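Local coordinates for protein PHOX (Pseudomonas fluorescens, PDB 4A9V) that hydrolyses phosphate monoesters as a beta-propeller alkaline phosphatase, probably by phosphotransfer at a cofactor of iron and calcium ions, at residues G465-S477 with Q510-R523. Numbering follows the deposited sequence. Where two conformers were deposited one is given.
Sequences GSSNITPQNMFNS and QMLCADPATGEIRR
Arg523 pushes its guanidinium into the bend of the loop 465-477 and binds two backbone carbonyls there. Arg523 NH1 donates to Gln472 O at 2.7 Å, while its NH2 reaches Met474 O at 2.8 Å, at the edge of the group. The guanidinium is further held by Gln510 on the adjacent strand: Arg523 NE donates to Gln510 OE1 at 2.7 Å, coming from above the plane of the Gln510 amide. The chain runs extended to CD and then bends at chi3 (-64°), which turns the nitrogens to the carbonyls; NH1 also reaches Ile16 O in the N-terminal segment. A methionine here would take away every one of these donors and is likely to leave the carbonyls of Gln472 and Met474 without their charged partner and Gln510 OE1 without the NE donor.

Next along is Asn473, whose ND2 spends both protons: one goes to Ile521 O across the contact (3.0 Å, 169°), the other to Asn468 O within its own loop. Its OD1 receives Thr470 N, so the flat amide ties the loop to itself as well as to the strand. At the far end Asn468 ND2 donates to Gly519 O at 2.9 Å, and a water bridges Asn468 O to Ile521 N.

Beneath this polar layer Leu512 CD1 sits over one face of the Phe475 ring in a CH-pi contact, 4.1 Å from its centroid, while CD2 packs against Phe475 CD1. Ile521 adds CG2 near Phe475 and CD1 near Ile469, with Val450 of strand 443-451 alongside. The strands 510-514 and 521-526 are the last two of a four-stranded antiparallel propeller blade, and the loop that leads into its first strand, 478-483, folds back to cover them.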
loop_
_atom_site.group_PDB
_atom_site.type_symbol
_atom_site.label_atom_id
_atom_site.label_comp_id
_atom_site.label_asym_id
_atom_site.label_seq_id
_atom_site.Cartn_x
_atom_site.Cartn_y
_atom_site.Cartn_z
ATOM N N GLY A 465 2.716 -17.748 18.138
ATOM C CA GLY A 465 1.516 -17.198 17.523
ATOM C C GLY A 465 0.243 -17.607 18.243
ATOM O O GLY A 465 0.252 -18.384 19.206
ATOM N N SER A 466 -0.879 -17.134 17.722
ATOM C CA SER A 466 -2.183 -17.507 18.229
ATOM C C SER A 466 -2.633 -18.855 17.669
ATOM O O SER A 466 -2.002 -19.428 16.780
ATOM C CB SER A 466 -3.208 -16.413 17.899
ATOM O OG SER A 466 -3.223 -16.116 16.508
ATOM N N SER A 467 -3.720 -19.370 18.227
ATOM C CA SER A 467 -4.050 -20.768 18.024
ATOM C C SER A 467 -4.505 -21.082 16.600
ATOM O O SER A 467 -4.581 -22.253 16.223
ATOM C CB SER A 467 -5.131 -21.188 19.008
ATOM O OG SER A 467 -6.282 -20.385 18.836
ATOM N N ASN A 468 -4.909 -20.059 15.848
ATOM C CA ASN A 468 -5.236 -20.239 14.436
ATOM C C ASN A 468 -4.017 -20.268 13.511
ATOM O O ASN A 468 -4.150 -20.509 12.300
ATOM C CB ASN A 468 -6.305 -19.231 13.956
ATOM C CG ASN A 468 -6.001 -17.771 14.302
ATOM O OD1 ASN A 468 -5.252 -17.447 15.233
ATOM N ND2 ASN A 468 -6.696 -16.872 13.602
ATOM N N ILE A 469 -2.832 -20.134 14.098
ATOM C CA ILE A 469 -1.573 -20.424 13.419
ATOM C C ILE A 469 -1.116 -21.834 13.788
ATOM O O ILE A 469 -1.041 -22.180 14.966
ATOM C CB ILE A 469 -0.479 -19.411 13.828
ATOM C CG1 ILE A 469 -0.867 -17.991 13.407
ATOM C CG2 ILE A 469 0.859 -19.807 13.229
ATOM C CD1 ILE A 469 -1.052 -17.808 11.914
ATOM N N THR A 470 -0.702 -22.590 12.782
ATOM C CA THR A 470 -0.220 -23.949 12.967
ATOM C C THR A 470 1.104 -24.134 12.242
ATOM O O THR A 470 1.439 -23.346 11.361
ATOM C CB THR A 470 -1.216 -24.971 12.397
ATOM O OG1 THR A 470 -1.198 -24.899 10.966
ATOM C CG2 THR A 470 -2.624 -24.717 12.917
ATOM N N PRO A 471 1.777 -25.271 12.480
ATOM C CA PRO A 471 2.982 -25.513 11.703
ATOM C C PRO A 471 2.720 -25.654 10.208
ATOM O O PRO A 471 3.618 -25.405 9.404
ATOM C CB PRO A 471 3.523 -26.813 12.303
ATOM C CG PRO A 471 3.107 -26.721 13.733
ATOM C CD PRO A 471 1.717 -26.139 13.671
ATOM N N GLN A 472 1.497 -26.022 9.837
ATOM C CA GLN A 472 1.163 -26.154 8.425
ATOM C C GLN A 472 0.972 -24.808 7.725
ATOM O O GLN A 472 1.445 -24.645 6.601
ATOM C CB GLN A 472 -0.061 -27.045 8.222
ATOM C CG GLN A 472 -0.237 -27.477 6.766
ATOM C CD GLN A 472 -0.734 -26.361 5.852
ATOM O OE1 GLN A 472 -1.491 -25.484 6.274
ATOM N NE2 GLN A 472 -0.399 -26.451 4.571
ATOM N N ASN A 473 0.295 -23.854 8.370
ATOM C CA ASN A 473 -0.157 -22.637 7.687
ATOM C C ASN A 473 0.651 -21.384 8.010
ATOM O O ASN A 473 0.326 -20.298 7.536
ATOM C CB ASN A 473 -1.643 -22.369 7.951
ATOM C CG ASN A 473 -1.909 -21.833 9.346
ATOM O OD1 ASN A 473 -0.991 -21.673 10.142
ATOM N ND2 ASN A 473 -3.181 -21.614 9.668
ATOM N N MET A 474 1.734 -21.535 8.760
ATOM C CA MET A 474 2.384 -20.375 9.345
ATOM C C MET A 474 3.053 -19.479 8.302
ATOM O O MET A 474 3.555 -19.930 7.268
ATOM C CB MET A 474 3.381 -20.796 10.418
ATOM C CG MET A 474 4.427 -21.773 9.937
ATOM S SD MET A 474 5.558 -22.178 11.272
ATOM C CE MET A 474 6.684 -23.261 10.398
ATOM N N PHE A 475 3.115 -18.196 8.645
ATOM C CA PHE A 475 3.620 -17.143 7.771
ATOM C C PHE A 475 4.153 -16.005 8.641
ATOM O O PHE A 475 3.950 -15.993 9.855
ATOM C CB PHE A 475 2.499 -16.634 6.856
ATOM C CG PHE A 475 1.325 -16.054 7.599
ATOM C CD1 PHE A 475 0.289 -16.871 8.047
ATOM C CD2 PHE A 475 1.269 -14.693 7.881
ATOM C CE1 PHE A 475 -0.778 -16.331 8.746
ATOM C CE2 PHE A 475 0.209 -14.161 8.599
ATOM C CZ PHE A 475 -0.809 -14.982 9.043
ATOM N N ASN A 476 4.820 -15.038 8.031
ATOM C CA ASN A 476 5.247 -13.866 8.784
ATOM C C ASN A 476 5.042 -12.587 7.998
ATOM O O ASN A 476 5.021 -12.598 6.760
ATOM C CB ASN A 476 6.701 -14.001 9.263
ATOM C CG ASN A 476 7.713 -13.732 8.171
ATOM O OD1 ASN A 476 8.243 -12.624 8.057
ATOM N ND2 ASN A 476 8.035 -14.769 7.392
ATOM N N SER A 477 4.857 -11.493 8.733
ATOM C CA SER A 477 4.780 -10.150 8.175
ATOM C C SER A 477 3.633 -10.015 7.169
ATOM O O SER A 477 3.833 -9.601 6.025
ATOM C CB SER A 477 6.107 -9.764 7.530
ATOM O OG SER A 477 7.177 -9.872 8.456
ATOM N N GLN A 510 3.899 -15.177 0.264
ATOM C CA GLN A 510 2.744 -16.016 0.034
ATOM C C GLN A 510 1.443 -15.261 0.221
ATOM O O GLN A 510 1.427 -14.096 0.645
ATOM C CB GLN A 510 2.813 -17.200 0.972
ATOM C CG GLN A 510 2.831 -16.812 2.430
ATOM C CD GLN A 510 3.218 -17.972 3.327
ATOM O OE1 GLN A 510 2.353 -18.632 3.922
ATOM N NE2 GLN A 510 4.518 -18.207 3.455
ATOM N N MET A 511 0.362 -15.909 -0.184
ATOM C CA MET A 511 -0.972 -15.400 0.041
ATOM C C MET A 511 -1.788 -16.482 0.716
ATOM O O MET A 511 -1.728 -17.653 0.331
ATOM C CB MET A 511 -1.621 -14.964 -1.281
ATOM C CG MET A 511 -3.021 -14.374 -1.121
ATOM S SD MET A 511 -3.581 -13.421 -2.547
ATOM C CE MET A 511 -3.701 -14.709 -3.779
ATOM N N LEU A 512 -2.559 -16.074 1.716
ATOM C CA LEU A 512 -3.419 -16.966 2.471
ATOM C C LEU A 512 -4.853 -16.453 2.422
ATOM O O LEU A 512 -5.116 -15.338 1.968
ATOM C CB LEU A 512 -2.940 -17.073 3.930
ATOM C CG LEU A 512 -1.449 -17.409 4.097
ATOM C CD1 LEU A 512 -0.613 -16.170 4.386
ATOM C CD2 LEU A 512 -1.231 -18.469 5.174
ATOM N N CYS A 513 -5.779 -17.306 2.828
ATOM C CA CYS A 513 -7.183 -16.960 2.856
ATOM C C CYS A 513 -7.749 -17.324 4.216
ATOM O O CYS A 513 -7.458 -18.391 4.750
ATOM C CB CYS A 513 -7.926 -17.719 1.758
ATOM S SG CYS A 513 -9.584 -17.089 1.411
ATOM N N ALA A 514 -8.576 -16.439 4.759
ATOM C CA ALA A 514 -9.094 -16.585 6.111
ATOM C C ALA A 514 -10.612 -16.443 6.143
ATOM O O ALA A 514 -11.203 -15.675 5.369
ATOM C CB ALA A 514 -8.457 -15.561 7.034
ATOM N N ASP A 515 -11.213 -17.130 7.108
ATOM C CA ASP A 515 -12.629 -17.013 7.436
ATOM C C ASP A 515 -12.776 -16.091 8.648
ATOM O O ASP A 515 -12.332 -16.433 9.742
ATOM C CB ASP A 515 -13.170 -18.410 7.761
ATOM C CG ASP A 515 -14.658 -18.428 8.008
ATOM O OD1 ASP A 515 -15.172 -17.483 8.630
ATOM O OD2 ASP A 515 -15.314 -19.405 7.595
ATOM N N PRO A 516 -13.333 -14.889 8.446
ATOM C CA PRO A 516 -13.416 -13.936 9.546
ATOM C C PRO A 516 -14.158 -14.451 10.776
ATOM O O PRO A 516 -13.818 -14.084 11.906
ATOM C CB PRO A 516 -14.158 -12.755 8.916
ATOM C CG PRO A 516 -13.760 -12.806 7.485
ATOM C CD PRO A 516 -13.716 -14.276 7.161
ATOM N N ALA A 517 -15.173 -15.280 10.567
ATOM C CA ALA A 517 -16.013 -15.754 11.665
ATOM C C ALA A 517 -15.303 -16.819 12.495
ATOM O O ALA A 517 -15.482 -16.898 13.713
ATOM C CB ALA A 517 -17.331 -16.295 11.132
ATOM N N THR A 518 -14.562 -17.697 11.836
ATOM C CA THR A 518 -14.019 -18.847 12.532
ATOM C C THR A 518 -12.556 -18.656 12.889
ATOM O O THR A 518 -12.043 -19.361 13.755
ATOM C CB THR A 518 -14.140 -20.137 11.715
ATOM O OG1 THR A 518 -13.240 -20.065 10.608
ATOM C CG2 THR A 518 -15.566 -20.352 11.222
ATOM N N GLY A 519 -11.881 -17.736 12.207
ATOM C CA GLY A 519 -10.463 -17.521 12.399
ATOM C C GLY A 519 -9.563 -18.434 11.590
ATOM O O GLY A 519 -8.349 -18.266 11.618
ATOM N N GLU A 520 -10.143 -19.401 10.877
ATOM C CA GLU A 520 -9.336 -20.363 10.141
ATOM C C GLU A 520 -8.567 -19.676 9.013
ATOM O O GLU A 520 -9.130 -18.862 8.273
ATOM C CB GLU A 520 -10.208 -21.486 9.574
ATOM C CG GLU A 520 -9.392 -22.586 8.917
ATOM C CD GLU A 520 -10.216 -23.747 8.391
ATOM O OE1 GLU A 520 -11.465 -23.707 8.468
ATOM O OE2 GLU A 520 -9.598 -24.671 7.821
ATOM N N ILE A 521 -7.312 -20.081 8.829
ATOM C CA ILE A 521 -6.435 -19.556 7.785
ATOM C C ILE A 521 -5.827 -20.717 7.002
ATOM O O ILE A 521 -5.312 -21.667 7.603
ATOM C CB ILE A 521 -5.300 -18.704 8.397
ATOM C CG1 ILE A 521 -5.890 -17.508 9.149
ATOM C CG2 ILE A 521 -4.346 -18.236 7.313
ATOM C CD1 ILE A 521 -4.915 -16.808 10.076
ATOM N N ARG A 522 -5.901 -20.646 5.674
ATOM C CA ARG A 522 -5.276 -21.629 4.787
ATOM C C ARG A 522 -4.341 -20.939 3.803
ATOM O O ARG A 522 -4.672 -19.893 3.245
ATOM C CB ARG A 522 -6.344 -22.416 4.021
ATOM C CG ARG A 522 -7.257 -23.231 4.917
ATOM C CD ARG A 522 -8.231 -24.073 4.119
ATOM N NE ARG A 522 -9.174 -24.703 5.026
ATOM C CZ ARG A 522 -10.099 -25.576 4.669
ATOM N NH1 ARG A 522 -10.219 -25.941 3.407
ATOM N NH2 ARG A 522 -10.936 -26.038 5.580
ATOM N N ARG A 523 -3.181 -21.535 3.553
ATOM C CA ARG A 523 -2.250 -21.011 2.560
ATOM C C ARG A 523 -2.750 -21.323 1.158
ATOM O O ARG A 523 -3.117 -22.467 0.863
ATOM C CB ARG A 523 -0.849 -21.595 2.765
ATOM C CG ARG A 523 0.213 -20.898 1.936
ATOM C CD ARG A 523 1.599 -21.494 2.136
ATOM N NE ARG A 523 2.082 -21.331 3.504
ATOM C CZ ARG A 523 2.167 -22.308 4.403
ATOM N NH1 ARG A 523 1.791 -23.547 4.112
ATOM N NH2 ARG A 523 2.702 -22.063 5.590
HETATM O O HOH W 1 -6.314 -21.753 11.134
HETATM O O HOH W 2 4.316 -24.053 6.985
#